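Local coordinates for probable transcriptional regulatory protein aq_1575 (Aquifex aeolicus, PDB 1LFP) that probably binds DNA and takes part in regulating transcription, as a member of the TACO1 family, at residues F25-R30 and A224-D229; E80-V85 and L100-N105; E88-G93 and G128-L133; F134-Y139 and T175-L180; V159-V164 and H171-V176. All coordinates share one frame; numbering follows the deposited sequence.

Interaction 1 of 5, residues F25-R30 and A224-D229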
# COMPACT_ATOMS: atom_id res chain seq x y z
N PHE A 25 -3.90 10.58 7.03
CA PHE A 25 -5.37 10.72 7.01
C PHE A 25 -5.89 11.05 5.64
O PHE A 25 -7.01 10.64 5.27
CB PHE A 25 -5.81 11.79 8.00
CG PHE A 25 -5.60 11.41 9.44
CD1 PHE A 25 -5.85 12.32 10.46
CD2 PHE A 25 -5.22 10.11 9.77
CE1 PHE A 25 -5.74 11.92 11.82
CE2 PHE A 25 -5.10 9.70 11.10
CZ PHE A 25 -5.37 10.61 12.12
N SER A 26 -5.12 11.82 4.90
CA SER A 26 -5.54 12.18 3.56
C SER A 26 -5.71 10.89 2.75
O SER A 26 -6.69 10.72 2.03
CB SER A 26 -4.53 13.14 2.93
OG SER A 26 -4.88 13.40 1.58
N LYS A 27 -4.75 9.98 2.89
CA LYS A 27 -4.80 8.71 2.18
C LYS A 27 -5.90 7.82 2.73
O LYS A 27 -6.56 7.10 1.97
CB LYS A 27 -3.41 8.04 2.24
CG LYS A 27 -2.37 8.90 1.47
CD LYS A 27 -0.94 8.36 1.39
CE LYS A 27 -0.10 9.25 0.42
NZ LYS A 27 1.26 8.72 0.22
N LEU A 28 -6.15 7.87 4.05
CA LEU A 28 -7.22 7.02 4.56
C LEU A 28 -8.58 7.54 4.06
O LEU A 28 -9.48 6.74 3.79
CB LEU A 28 -7.19 6.97 6.08
CG LEU A 28 -6.17 5.96 6.64
CD1 LEU A 28 -6.71 4.55 6.47
CD2 LEU A 28 -4.84 6.07 5.96
N ILE A 29 -8.71 8.85 3.96
CA ILE A 29 -9.93 9.48 3.46
C ILE A 29 -10.17 9.02 2.02
O ILE A 29 -11.31 8.66 1.64
CB ILE A 29 -9.78 11.01 3.50
CG1 ILE A 29 -9.82 11.47 4.98
CG2 ILE A 29 -10.88 11.65 2.64
CD1 ILE A 29 -9.66 12.95 5.17
N ARG A 30 -9.11 9.04 1.20
CA ARG A 30 -9.22 8.60 -0.21
C ARG A 30 -9.71 7.16 -0.30
O ARG A 30 -10.58 6.85 -1.11
CB ARG A 30 -7.86 8.67 -0.89
CG ARG A 30 -7.75 9.63 -2.02
CD ARG A 30 -7.82 11.01 -1.51
NE ARG A 30 -7.17 11.92 -2.44
CZ ARG A 30 -6.00 12.51 -2.22
NH1 ARG A 30 -5.36 12.29 -1.08
NH2 ARG A 30 -5.47 13.31 -3.13
N ALA A 224 9.99 9.51 -3.13
CA ALA A 224 9.40 10.69 -3.73
C ALA A 224 7.97 10.36 -4.17
O ALA A 224 7.05 11.17 -3.99
CB ALA A 224 10.26 11.15 -4.91
N LEU A 225 7.76 9.17 -4.72
CA LEU A 225 6.39 8.81 -5.13
C LEU A 225 5.46 8.73 -3.91
O LEU A 225 4.29 9.11 -3.98
CB LEU A 225 6.39 7.47 -5.87
CG LEU A 225 7.12 7.51 -7.21
CD1 LEU A 225 7.41 6.08 -7.66
CD2 LEU A 225 6.25 8.26 -8.25
N GLU A 226 6.00 8.24 -2.80
CA GLU A 226 5.22 8.11 -1.58
C GLU A 226 4.79 9.48 -1.05
O GLU A 226 3.75 9.61 -0.39
CB GLU A 226 6.06 7.38 -0.52
CG GLU A 226 5.28 7.01 0.73
CD GLU A 226 4.20 5.98 0.45
OE1 GLU A 226 4.56 4.83 0.12
OE2 GLU A 226 3.00 6.34 0.54
N GLU A 227 5.57 10.51 -1.35
CA GLU A 227 5.25 11.84 -0.87
C GLU A 227 4.13 12.55 -1.61
O GLU A 227 3.78 13.69 -1.29
CB GLU A 227 6.51 12.72 -0.85
CG GLU A 227 7.50 12.30 0.22
CD GLU A 227 6.90 12.32 1.62
OE1 GLU A 227 6.53 13.42 2.09
OE2 GLU A 227 6.79 11.24 2.24
N LEU A 228 3.56 11.87 -2.61
CA LEU A 228 2.46 12.45 -3.35
C LEU A 228 1.17 12.02 -2.67
O LEU A 228 0.97 10.83 -2.34
CB LEU A 228 2.47 11.97 -4.81
CG LEU A 228 3.75 12.26 -5.60
CD1 LEU A 228 3.60 11.73 -7.03
CD2 LEU A 228 4.02 13.75 -5.61
N ASP A 229 0.32 13.00 -2.43
CA ASP A 229 -0.97 12.79 -1.81
C ASP A 229 -1.78 11.83 -2.65
O ASP A 229 -2.58 11.06 -2.15
CB ASP A 229 -1.74 14.12 -1.73
CG ASP A 229 -1.39 14.93 -0.50
OD1 ASP A 229 -1.73 16.13 -0.49
OD2 ASP A 229 -0.80 14.37 0.45
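Lys27 reaches from helix 21-39 to the C-terminal end of helix 212-226 and the loop after it, and its ammonium group does most of the bonding. With CG anti to the carbonyl carbon (chi1 -65°) and the chain extended beyond, the side chain spans the gap as a straight rod. NZ donates to Glu226 O at 2.7 Å, in the carbonyl plane, and forms a salt bridge to Glu226 OE2 at 3.0 Å, on the anti side of the carboxylate. A third, weak bond runs from NZ to Leu228 O. The lysine bonds to carbonyls where the helix gives out, a site where its positive charge is likely to be favoured by the helix dipole. Asp229 has the next largest share of the contact; its backbone O approaches Arg30 NH1 to 3.2 Å, at an angle too poor for a hydrogen bond. An alanine in place of Lys27 would probably leave the Glu226 carboxylate and the helix-end carbonyls without their positive mate and open a gap between the two elements. Gln232 of strand 231-239 bonds to the Lys27 carbonyl, Arg30 leans on Phe82 and Thr102, and Leu225 packs on helix 106-119 and on Val99 and Val234.

Interaction 2 of 5, residues E80-V85 and L100-N105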
# COMPACT_ATOMS: atom_id res chain seq x y z
N GLU A 80 -16.31 15.94 -7.56
CA GLU A 80 -15.31 15.08 -6.90
C GLU A 80 -14.49 14.30 -7.93
O GLU A 80 -13.41 14.73 -8.34
CB GLU A 80 -16.00 14.12 -5.94
CG GLU A 80 -15.13 13.00 -5.43
CD GLU A 80 -15.88 12.09 -4.49
OE1 GLU A 80 -16.02 12.45 -3.30
OE2 GLU A 80 -16.35 11.02 -4.95
N GLN A 81 -14.99 13.13 -8.31
CA GLN A 81 -14.32 12.31 -9.31
C GLN A 81 -13.04 11.61 -8.88
O GLN A 81 -12.03 11.72 -9.57
CB GLN A 81 -13.98 13.15 -10.54
CG GLN A 81 -15.08 14.05 -11.05
CD GLN A 81 -14.55 15.05 -12.05
OE1 GLN A 81 -13.85 14.68 -13.00
NE2 GLN A 81 -14.87 16.32 -11.86
N PHE A 82 -13.04 10.90 -7.75
CA PHE A 82 -11.83 10.19 -7.35
C PHE A 82 -11.83 8.80 -7.99
O PHE A 82 -12.79 8.04 -7.83
CB PHE A 82 -11.74 10.04 -5.83
CG PHE A 82 -11.08 11.18 -5.14
CD1 PHE A 82 -9.73 11.47 -5.37
CD2 PHE A 82 -11.80 12.00 -4.27
CE1 PHE A 82 -9.12 12.55 -4.76
CE2 PHE A 82 -11.20 13.08 -3.66
CZ PHE A 82 -9.85 13.36 -3.90
N GLU A 83 -10.75 8.46 -8.70
CA GLU A 83 -10.65 7.12 -9.30
C GLU A 83 -9.25 6.56 -9.05
O GLU A 83 -8.32 7.32 -8.79
CB GLU A 83 -10.88 7.16 -10.81
CG GLU A 83 -11.51 5.88 -11.41
CD GLU A 83 -10.94 4.57 -10.85
OE1 GLU A 83 -11.36 4.14 -9.75
OE2 GLU A 83 -10.06 3.98 -11.53
N GLU A 84 -9.13 5.24 -9.12
CA GLU A 84 -7.85 4.54 -8.91
C GLU A 84 -7.15 4.38 -10.25
O GLU A 84 -7.77 3.94 -11.22
CB GLU A 84 -8.06 3.15 -8.30
CG GLU A 84 -8.83 3.12 -7.00
CD GLU A 84 -8.82 1.76 -6.32
OE1 GLU A 84 -8.10 1.61 -5.31
OE2 GLU A 84 -9.52 0.83 -6.79
N VAL A 85 -5.88 4.76 -10.32
CA VAL A 85 -5.12 4.64 -11.56
C VAL A 85 -3.84 3.88 -11.21
O VAL A 85 -3.31 4.04 -10.13
CB VAL A 85 -4.77 6.04 -12.15
CG1 VAL A 85 -4.14 6.91 -11.11
CG2 VAL A 85 -3.82 5.90 -13.34
N LEU A 100 0.10 2.77 -7.27
CA LEU A 100 -1.35 2.73 -7.16
C LEU A 100 -1.75 4.12 -6.65
O LEU A 100 -1.35 4.54 -5.57
CB LEU A 100 -1.74 1.61 -6.20
CG LEU A 100 -1.87 0.17 -6.74
CD1 LEU A 100 -0.72 -0.23 -7.68
CD2 LEU A 100 -2.06 -0.77 -5.57
N ALA A 101 -2.49 4.86 -7.47
CA ALA A 101 -2.88 6.20 -7.09
C ALA A 101 -4.40 6.35 -7.08
O ALA A 101 -5.12 5.56 -7.69
CB ALA A 101 -2.25 7.19 -8.06
N THR A 102 -4.89 7.32 -6.30
CA THR A 102 -6.33 7.61 -6.23
C THR A 102 -6.32 9.11 -6.41
O THR A 102 -5.88 9.83 -5.51
CB THR A 102 -6.96 7.22 -4.86
OG1 THR A 102 -6.82 5.81 -4.64
CG2 THR A 102 -8.45 7.57 -4.85
N THR A 103 -6.81 9.57 -7.56
CA THR A 103 -6.75 10.98 -7.90
C THR A 103 -8.03 11.51 -8.53
O THR A 103 -8.83 10.74 -9.07
CB THR A 103 -5.53 11.24 -8.87
OG1 THR A 103 -5.45 12.63 -9.21
CG2 THR A 103 -5.65 10.42 -10.15
N ASP A 104 -8.23 12.81 -8.43
CA ASP A 104 -9.41 13.44 -9.00
C ASP A 104 -9.04 14.17 -10.29
O ASP A 104 -9.87 14.86 -10.88
CB ASP A 104 -10.02 14.45 -8.02
CG ASP A 104 -9.17 15.70 -7.85
OD1 ASP A 104 -9.71 16.75 -7.42
OD2 ASP A 104 -7.96 15.65 -8.15
N ASN A 105 -7.79 14.02 -10.71
CA ASN A 105 -7.30 14.66 -11.92
C ASN A 105 -6.12 13.86 -12.47
O ASN A 105 -4.96 14.19 -12.23
CB ASN A 105 -6.85 16.09 -11.62
CG ASN A 105 -6.70 16.92 -12.87
OD1 ASN A 105 -6.05 16.51 -13.84
ND2 ASN A 105 -7.29 18.10 -12.85
O HOH W 1 -10.82 14.82 -13.98
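The Phe82 ring has Asp104 CB over one face, 3.9 Å above its plane and offset toward the rim, a CH-pi contact. Ring and Asp104 carboxylate are turned only 20° from parallel, although the two side chains cross obliquely. CD1 also comes within 4.1 Å of Thr102 CG2, at a slant that is neither face nor edge, and Arg30 of helix 21-39 packs against the ring as well. With CG beside the backbone N (chi1 -88°), the ring is carried across to Asp104. An alanine here would probably deprive Asp104 CB and Thr102 CG2 of the ring they pack on and open a gap beside Arg30.

Beyond the ring the segments become the open end of a beta hairpin, strands 83-91 and 95-103. Glu83 with Thr103 and Val85 with Ala101 are antiparallel hydrogen-bonded pairs; Glu84 with Thr102 is the non-hydrogen-bonded pair between them. On one face Val85 CG1 rests on Ala101 CB at 3.6 Å and on Thr103 CG2 at 3.9 Å. On the other, Glu84 and Thr102 lie side by side. Thr103 OG1 accepts from Asn105 N in an ST turn and also bonds to Thr109, while Asn105 caps helix 106-119. The carboxylates of Glu84 and Asp104 form salt bridges to Arg48 and Arg108, so the hairpin is held by backbone bonds and apolar touches, and its acidic groups probably serve to tie it to neighbouring helices.

Interaction 3 of 5, residues E88-G93 and G128-L133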
# COMPACT_ATOMS: atom_id res chain seq x y z
N GLU A 88 2.88 2.59 -14.20
CA GLU A 88 3.91 1.56 -14.35
C GLU A 88 5.14 2.20 -14.98
O GLU A 88 5.02 2.98 -15.93
CB GLU A 88 3.39 0.46 -15.29
CG GLU A 88 2.23 -0.30 -14.72
CD GLU A 88 1.65 -1.33 -15.69
OE1 GLU A 88 2.40 -2.18 -16.24
OE2 GLU A 88 0.42 -1.30 -15.90
N GLY A 89 6.33 1.91 -14.45
CA GLY A 89 7.53 2.48 -15.02
C GLY A 89 8.77 1.80 -14.46
O GLY A 89 8.70 0.78 -13.72
N TYR A 90 9.91 2.37 -14.82
CA TYR A 90 11.18 1.79 -14.40
C TYR A 90 12.05 2.80 -13.67
O TYR A 90 12.07 3.99 -14.02
CB TYR A 90 11.94 1.27 -15.64
CG TYR A 90 11.41 -0.03 -16.19
CD1 TYR A 90 11.93 -1.25 -15.77
CD2 TYR A 90 10.33 -0.04 -17.08
CE1 TYR A 90 11.38 -2.45 -16.20
CE2 TYR A 90 9.77 -1.23 -17.50
CZ TYR A 90 10.30 -2.44 -17.07
OH TYR A 90 9.75 -3.63 -17.54
N ALA A 91 12.73 2.32 -12.65
CA ALA A 91 13.66 3.13 -11.87
C ALA A 91 15.04 2.72 -12.37
O ALA A 91 15.19 1.75 -13.11
CB ALA A 91 13.53 2.81 -10.39
N PRO A 92 16.08 3.44 -11.95
CA PRO A 92 17.42 3.07 -12.40
C PRO A 92 17.86 1.68 -11.99
O PRO A 92 17.49 1.19 -10.93
CB PRO A 92 18.31 4.19 -11.82
CG PRO A 92 17.46 4.84 -10.77
CD PRO A 92 16.08 4.77 -11.31
N GLY A 93 18.61 1.00 -12.85
CA GLY A 93 19.05 -0.34 -12.52
C GLY A 93 18.06 -1.37 -13.03
O GLY A 93 18.12 -2.54 -12.66
N GLY A 128 0.87 -1.43 -18.72
CA GLY A 128 1.33 -2.74 -19.11
C GLY A 128 2.83 -2.98 -19.26
O GLY A 128 3.21 -4.11 -19.50
N CYS A 129 3.67 -1.95 -19.11
CA CYS A 129 5.11 -2.14 -19.27
C CYS A 129 5.78 -2.90 -18.16
O CYS A 129 6.94 -3.31 -18.30
CB CYS A 129 5.84 -0.82 -19.47
SG CYS A 129 5.90 0.32 -18.10
N VAL A 130 5.11 -3.05 -17.02
CA VAL A 130 5.73 -3.86 -15.97
C VAL A 130 4.77 -4.83 -15.28
O VAL A 130 5.21 -5.72 -14.61
CB VAL A 130 6.34 -3.00 -14.87
CG1 VAL A 130 7.03 -3.90 -13.89
CG2 VAL A 130 7.35 -2.00 -15.45
N SER A 131 3.45 -4.73 -15.49
CA SER A 131 2.59 -5.59 -14.70
C SER A 131 2.76 -7.10 -14.81
O SER A 131 2.50 -7.82 -13.86
CB SER A 131 1.09 -5.18 -14.88
OG SER A 131 0.67 -5.39 -16.21
N TYR A 132 3.26 -7.57 -15.95
CA TYR A 132 3.51 -8.97 -16.13
C TYR A 132 4.61 -9.45 -15.19
O TYR A 132 4.83 -10.64 -15.10
CB TYR A 132 3.93 -9.23 -17.58
CG TYR A 132 5.14 -8.46 -18.00
CD1 TYR A 132 5.01 -7.23 -18.68
CD2 TYR A 132 6.42 -8.94 -17.75
CE1 TYR A 132 6.13 -6.50 -19.08
CE2 TYR A 132 7.55 -8.22 -18.16
CZ TYR A 132 7.39 -7.00 -18.82
OH TYR A 132 8.51 -6.29 -19.19
N LEU A 133 5.30 -8.53 -14.51
CA LEU A 133 6.36 -8.92 -13.54
C LEU A 133 5.87 -8.98 -12.09
O LEU A 133 6.66 -9.18 -11.13
CB LEU A 133 7.53 -7.93 -13.57
CG LEU A 133 8.27 -7.86 -14.90
CD1 LEU A 133 9.43 -6.88 -14.81
CD2 LEU A 133 8.73 -9.28 -15.25
O HOH W 2 -0.94 -3.40 -16.46
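Glu88 OE1 is gripped by two backbone amides of the loop 128-133: Val130 N at 3.0 Å, which uses the anti lone pair, and Ser131 N at 2.9 Å, which comes from above the carboxylate plane. The other oxygen, OE2, takes Gly128 N at 2.9 Å, out of the plane on the opposite face from Ser131 N. A water joins OE2 to Ser131 OG. Three amides therefore fix the rotation of the carboxylate, and they would probably stabilise its negative charge. The extended chain beyond CG (chi2 176°) carries CD in among these N-H groups. In the fold this pins the loop leading into strand 134-143 against strand 83-91, whose Glu88 and Tyr90 also make backbone bonds to Gly125 and Asn123. Two residues along, Tyr90 OH donates to Cys129 O at 2.9 Å. Val130 CG2 presses obliquely on the same ring, 3.3 Å from CE2, and the Cys129 sulfur makes a slanting sulfur-aromatic contact with it. Cys129 SG also lies 3.8 Å from Glu88 CB.

Interaction 4 of 5, residues F134-Y139 and T175-L180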
# COMPACT_ATOMS: atom_id res chain seq x y z
N PHE A 134 4.56 -8.82 -11.93
CA PHE A 134 3.92 -8.84 -10.61
C PHE A 134 2.61 -9.61 -10.63
O PHE A 134 2.06 -9.90 -11.70
CB PHE A 134 3.58 -7.39 -10.21
CG PHE A 134 4.78 -6.49 -10.10
CD1 PHE A 134 5.27 -6.12 -8.86
CD2 PHE A 134 5.36 -5.94 -11.25
CE1 PHE A 134 6.34 -5.21 -8.75
CE2 PHE A 134 6.40 -5.04 -11.17
CZ PHE A 134 6.91 -4.66 -9.92
N GLU A 135 2.10 -9.94 -9.43
CA GLU A 135 0.80 -10.61 -9.33
C GLU A 135 -0.04 -9.85 -8.29
O GLU A 135 0.48 -9.35 -7.32
CB GLU A 135 0.94 -12.07 -8.86
CG GLU A 135 2.27 -12.72 -9.26
CD GLU A 135 2.34 -14.23 -8.94
OE1 GLU A 135 1.47 -14.97 -9.44
OE2 GLU A 135 3.26 -14.67 -8.22
N ARG A 136 -1.34 -9.73 -8.53
CA ARG A 136 -2.24 -9.07 -7.59
C ARG A 136 -2.45 -10.00 -6.41
O ARG A 136 -2.79 -11.17 -6.59
CB ARG A 136 -3.59 -8.80 -8.28
CG ARG A 136 -4.06 -7.37 -8.09
CD ARG A 136 -5.48 -7.12 -8.60
NE ARG A 136 -6.41 -8.09 -8.04
CZ ARG A 136 -7.71 -7.88 -7.91
NH1 ARG A 136 -8.25 -6.73 -8.28
NH2 ARG A 136 -8.48 -8.83 -7.42
N LYS A 137 -2.25 -9.49 -5.20
CA LYS A 137 -2.41 -10.32 -4.00
C LYS A 137 -3.04 -9.53 -2.86
O LYS A 137 -3.02 -8.29 -2.82
CB LYS A 137 -1.05 -10.79 -3.44
CG LYS A 137 -0.18 -11.71 -4.32
CD LYS A 137 -0.70 -13.15 -4.25
CE LYS A 137 -0.01 -14.00 -5.27
NZ LYS A 137 -0.12 -13.29 -6.55
N GLY A 138 -3.60 -10.27 -1.91
CA GLY A 138 -4.09 -9.64 -0.70
C GLY A 138 -2.84 -9.44 0.14
O GLY A 138 -1.94 -10.24 0.09
N TYR A 139 -2.82 -8.38 0.95
CA TYR A 139 -1.68 -8.05 1.76
C TYR A 139 -2.15 -7.69 3.16
O TYR A 139 -3.00 -6.82 3.32
CB TYR A 139 -0.98 -6.87 1.10
CG TYR A 139 0.18 -6.28 1.83
CD1 TYR A 139 0.02 -5.16 2.64
CD2 TYR A 139 1.46 -6.79 1.63
CE1 TYR A 139 1.12 -4.55 3.23
CE2 TYR A 139 2.57 -6.20 2.22
CZ TYR A 139 2.39 -5.08 3.02
OH TYR A 139 3.49 -4.50 3.63
N THR A 175 -2.04 -13.07 0.51
CA THR A 175 -3.15 -14.00 0.28
C THR A 175 -3.62 -13.95 -1.16
O THR A 175 -3.17 -13.09 -1.93
CB THR A 175 -4.37 -13.63 1.16
OG1 THR A 175 -5.13 -12.60 0.52
CG2 THR A 175 -3.91 -13.12 2.53
N VAL A 176 -4.51 -14.88 -1.52
CA VAL A 176 -5.14 -14.93 -2.85
C VAL A 176 -5.96 -13.65 -2.75
O VAL A 176 -6.67 -13.44 -1.75
CB VAL A 176 -6.07 -16.18 -2.96
CG1 VAL A 176 -7.06 -16.03 -4.09
CG2 VAL A 176 -5.21 -17.42 -3.14
N PRO A 177 -5.94 -12.79 -3.79
CA PRO A 177 -6.72 -11.56 -3.63
C PRO A 177 -8.19 -11.70 -3.24
O PRO A 177 -8.69 -10.98 -2.36
CB PRO A 177 -6.46 -10.81 -4.95
CG PRO A 177 -6.22 -11.94 -5.94
CD PRO A 177 -5.41 -12.94 -5.15
N GLU A 178 -8.89 -12.65 -3.84
CA GLU A 178 -10.30 -12.82 -3.51
C GLU A 178 -10.53 -13.31 -2.08
O GLU A 178 -11.66 -13.27 -1.60
CB GLU A 178 -10.96 -13.80 -4.49
CG GLU A 178 -11.19 -13.20 -5.87
CD GLU A 178 -9.92 -13.14 -6.70
OE1 GLU A 178 -9.96 -12.46 -7.76
OE2 GLU A 178 -8.89 -13.76 -6.31
N GLU A 179 -9.47 -13.76 -1.40
CA GLU A 179 -9.60 -14.27 -0.03
C GLU A 179 -8.98 -13.40 1.04
O GLU A 179 -8.76 -13.82 2.19
CB GLU A 179 -8.96 -15.64 0.03
CG GLU A 179 -9.48 -16.50 -1.09
CD GLU A 179 -9.35 -17.94 -0.80
OE1 GLU A 179 -8.24 -18.36 -0.40
OE2 GLU A 179 -10.36 -18.66 -0.95
N LEU A 180 -8.71 -12.17 0.67
CA LEU A 180 -8.11 -11.25 1.60
C LEU A 180 -8.90 -11.05 2.90
O LEU A 180 -8.34 -11.12 4.00
CB LEU A 180 -7.94 -9.91 0.86
CG LEU A 180 -7.68 -8.71 1.77
CD1 LEU A 180 -6.29 -8.90 2.39
CD2 LEU A 180 -7.74 -7.40 0.96
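Arg136 and Pro177 meet where strand 134-143 passes the turn that leads out of strand 170-175, its neighbour in a four-stranded antiparallel sheet, and into helix 180-188. From CB the Arg136 chain runs out straight through CG (chi2 -172°) and bends at chi3, which sets NE 4.1 Å from Pro177 CB. At the tip NH2 is 3.8 Å from that same CB. NH2 also forms a long salt bridge, 3.9 Å, to Glu178 OE1, the side chains at about a right angle. Beneath it the proline ring sits on the backbone, with CD 3.5 Å from Arg136 O.

Gly138 pairs with Thr175 as an antiparallel hydrogen-bonded pair, each amide donating from above the plane of the other's carbonyl. The glycine matters: even a CB at Gly138 would probably collide with Thr175 OG1 and Leu180 CB. Leu180, at the start of its helix, brings CD1 over Gly138 CA and to Tyr139 N, while Tyr139 OH hydrogen-bonds to Glu141. Lys137 CD comes within 3.4 Å of Thr175 O. Val176 O then accepts twice, from Thr175 OG1 at 2.9 Å and from Glu179 N at 2.8 Å, the two donors arriving on opposite faces of the carbonyl plane.

Interaction 5 of 5, residues V159-V164 and H171-V176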
# COMPACT_ATOMS: atom_id res chain seq x y z
N VAL A 159 -4.14 -20.60 8.78
CA VAL A 159 -5.27 -19.99 8.09
C VAL A 159 -5.16 -20.26 6.58
O VAL A 159 -6.13 -20.11 5.84
CB VAL A 159 -5.31 -18.45 8.32
CG1 VAL A 159 -6.42 -17.83 7.49
CG2 VAL A 159 -5.56 -18.15 9.80
N GLY A 160 -3.97 -20.63 6.14
CA GLY A 160 -3.80 -20.95 4.73
C GLY A 160 -3.29 -19.88 3.79
O GLY A 160 -3.76 -19.79 2.65
N ALA A 161 -2.29 -19.12 4.22
CA ALA A 161 -1.71 -18.04 3.41
C ALA A 161 -0.90 -18.42 2.18
O ALA A 161 -0.43 -19.56 2.02
CB ALA A 161 -0.85 -17.14 4.30
N GLU A 162 -0.70 -17.44 1.32
CA GLU A 162 0.03 -17.60 0.08
C GLU A 162 1.55 -17.46 0.31
O GLU A 162 2.35 -18.18 -0.30
CB GLU A 162 -0.48 -16.54 -0.91
CG GLU A 162 0.11 -16.58 -2.30
CD GLU A 162 -0.41 -17.73 -3.14
OE1 GLU A 162 0.15 -17.93 -4.24
OE2 GLU A 162 -1.37 -18.42 -2.74
N ASP A 163 1.93 -16.56 1.22
CA ASP A 163 3.34 -16.30 1.51
C ASP A 163 3.49 -15.49 2.80
O ASP A 163 2.67 -14.64 3.11
CB ASP A 163 3.95 -15.50 0.36
CG ASP A 163 5.45 -15.44 0.42
OD1 ASP A 163 6.03 -14.65 -0.35
OD2 ASP A 163 6.05 -16.18 1.24
N VAL A 164 4.54 -15.76 3.57
CA VAL A 164 4.75 -15.01 4.81
C VAL A 164 6.18 -14.55 4.97
O VAL A 164 7.12 -15.28 4.67
CB VAL A 164 4.39 -15.84 6.03
CG1 VAL A 164 2.91 -16.19 5.98
CG2 VAL A 164 5.24 -17.10 6.04
N HIS A 171 5.06 -7.89 10.32
CA HIS A 171 5.10 -9.17 9.64
C HIS A 171 4.14 -8.98 8.49
O HIS A 171 3.16 -8.26 8.62
CB HIS A 171 4.64 -10.27 10.60
CG HIS A 171 5.53 -10.43 11.80
ND1 HIS A 171 6.90 -10.52 11.70
CD2 HIS A 171 5.24 -10.58 13.11
CE1 HIS A 171 7.41 -10.73 12.90
NE2 HIS A 171 6.42 -10.77 13.77
N ILE A 172 4.45 -9.58 7.35
CA ILE A 172 3.62 -9.45 6.18
C ILE A 172 3.06 -10.78 5.75
O ILE A 172 3.78 -11.76 5.62
CB ILE A 172 4.43 -8.88 5.03
CG1 ILE A 172 4.83 -7.44 5.35
CG2 ILE A 172 3.65 -9.01 3.74
CD1 ILE A 172 5.88 -6.87 4.40
N ILE A 173 1.76 -10.79 5.45
CA ILE A 173 1.11 -12.00 5.02
C ILE A 173 0.44 -11.73 3.70
O ILE A 173 -0.29 -10.74 3.56
CB ILE A 173 0.05 -12.45 6.04
CG1 ILE A 173 0.75 -12.93 7.31
CG2 ILE A 173 -0.84 -13.58 5.45
CD1 ILE A 173 -0.18 -13.16 8.50
N TYR A 174 0.71 -12.58 2.70
CA TYR A 174 0.07 -12.41 1.41
C TYR A 174 -0.99 -13.44 1.23
O TYR A 174 -0.85 -14.57 1.70
CB TYR A 174 1.07 -12.59 0.27
CG TYR A 174 2.00 -11.45 0.10
CD1 TYR A 174 1.63 -10.36 -0.68
CD2 TYR A 174 3.26 -11.46 0.66
CE1 TYR A 174 2.47 -9.32 -0.89
CE2 TYR A 174 4.14 -10.40 0.44
CZ TYR A 174 3.73 -9.34 -0.34
OH TYR A 174 4.58 -8.30 -0.61
N THR A 175 -2.04 -13.07 0.51
CA THR A 175 -3.15 -14.00 0.28
C THR A 175 -3.62 -13.95 -1.16
O THR A 175 -3.17 -13.09 -1.93
CB THR A 175 -4.37 -13.63 1.16
OG1 THR A 175 -5.13 -12.60 0.52
CG2 THR A 175 -3.91 -13.12 2.53
N VAL A 176 -4.51 -14.88 -1.52
CA VAL A 176 -5.14 -14.93 -2.85
C VAL A 176 -5.96 -13.65 -2.75
O VAL A 176 -6.67 -13.44 -1.75
CB VAL A 176 -6.07 -16.18 -2.96
CG1 VAL A 176 -7.06 -16.03 -4.09
CG2 VAL A 176 -5.21 -17.42 -3.14
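Asp163 and Tyr174 lie on one face of a short beta hairpin, strands 163-165 and 170-175, and Val164 and Ile173 on the other. The hairpin begins with a classic beta bulge: Glu162 and Asp163 together face Tyr174. Glu162 N donates to Tyr174 O at 2.9 Å, Asp163 N makes a second, weak bond to the same oxygen, and Tyr174 N returns a nearly straight bond to Asp163 O. Just before the bulge, Gly160 takes positive phi as the C-prime residue of a Schellman motif that ends helix 149-159.

With CG beside the backbone N that bonds to Asp163 O (chi1 -75°), the Tyr174 ring turns an edge to Asp163: that O lies near the ring plane, 4.1 Å from Tyr174 CD2, and Asp163 CB is equally far from that carbon. Lys202 serves both residues, as a salt bridge to Asp163 OD1 and a cation-pi partner of the tyrosine. On the opposite face Val164 and Ile173 run side by side and point the same way, with their CG1 atoms 4.1 Å apart; helix 149-159 packs on the valine through Leu153 and Ala156. At the margin Glu162 OE2 comes within 4.0 Å of Val176 CG2. Ala161 completes the apolar face, its CB 3.7 Å from Ile173 CG2.

How the interactions relate
From the N terminus, helix 21-39 opens interaction 1, which closes only at 224-229 and so spans the other four. Inside that loop, interaction 2 closes the hairpin of strands 83-91 and 95-103, and interaction 3 crosses it, ending beyond the hairpin at 128-133. That segment runs straight into 134-139, where interaction 4 begins, in series with 2 and 3. Interaction 5 shuts a hairpin within interaction 4's loop; both finish on the same run, sharing Thr175 and Val176. Interactions 1 and 2 touch through Arg30. Interaction 1 thus joins two helices, 2 and 3 hold strand 83-91 to its hairpin partner and a loop, and 4 and 5 belong to the antiparallel sheet and its turns.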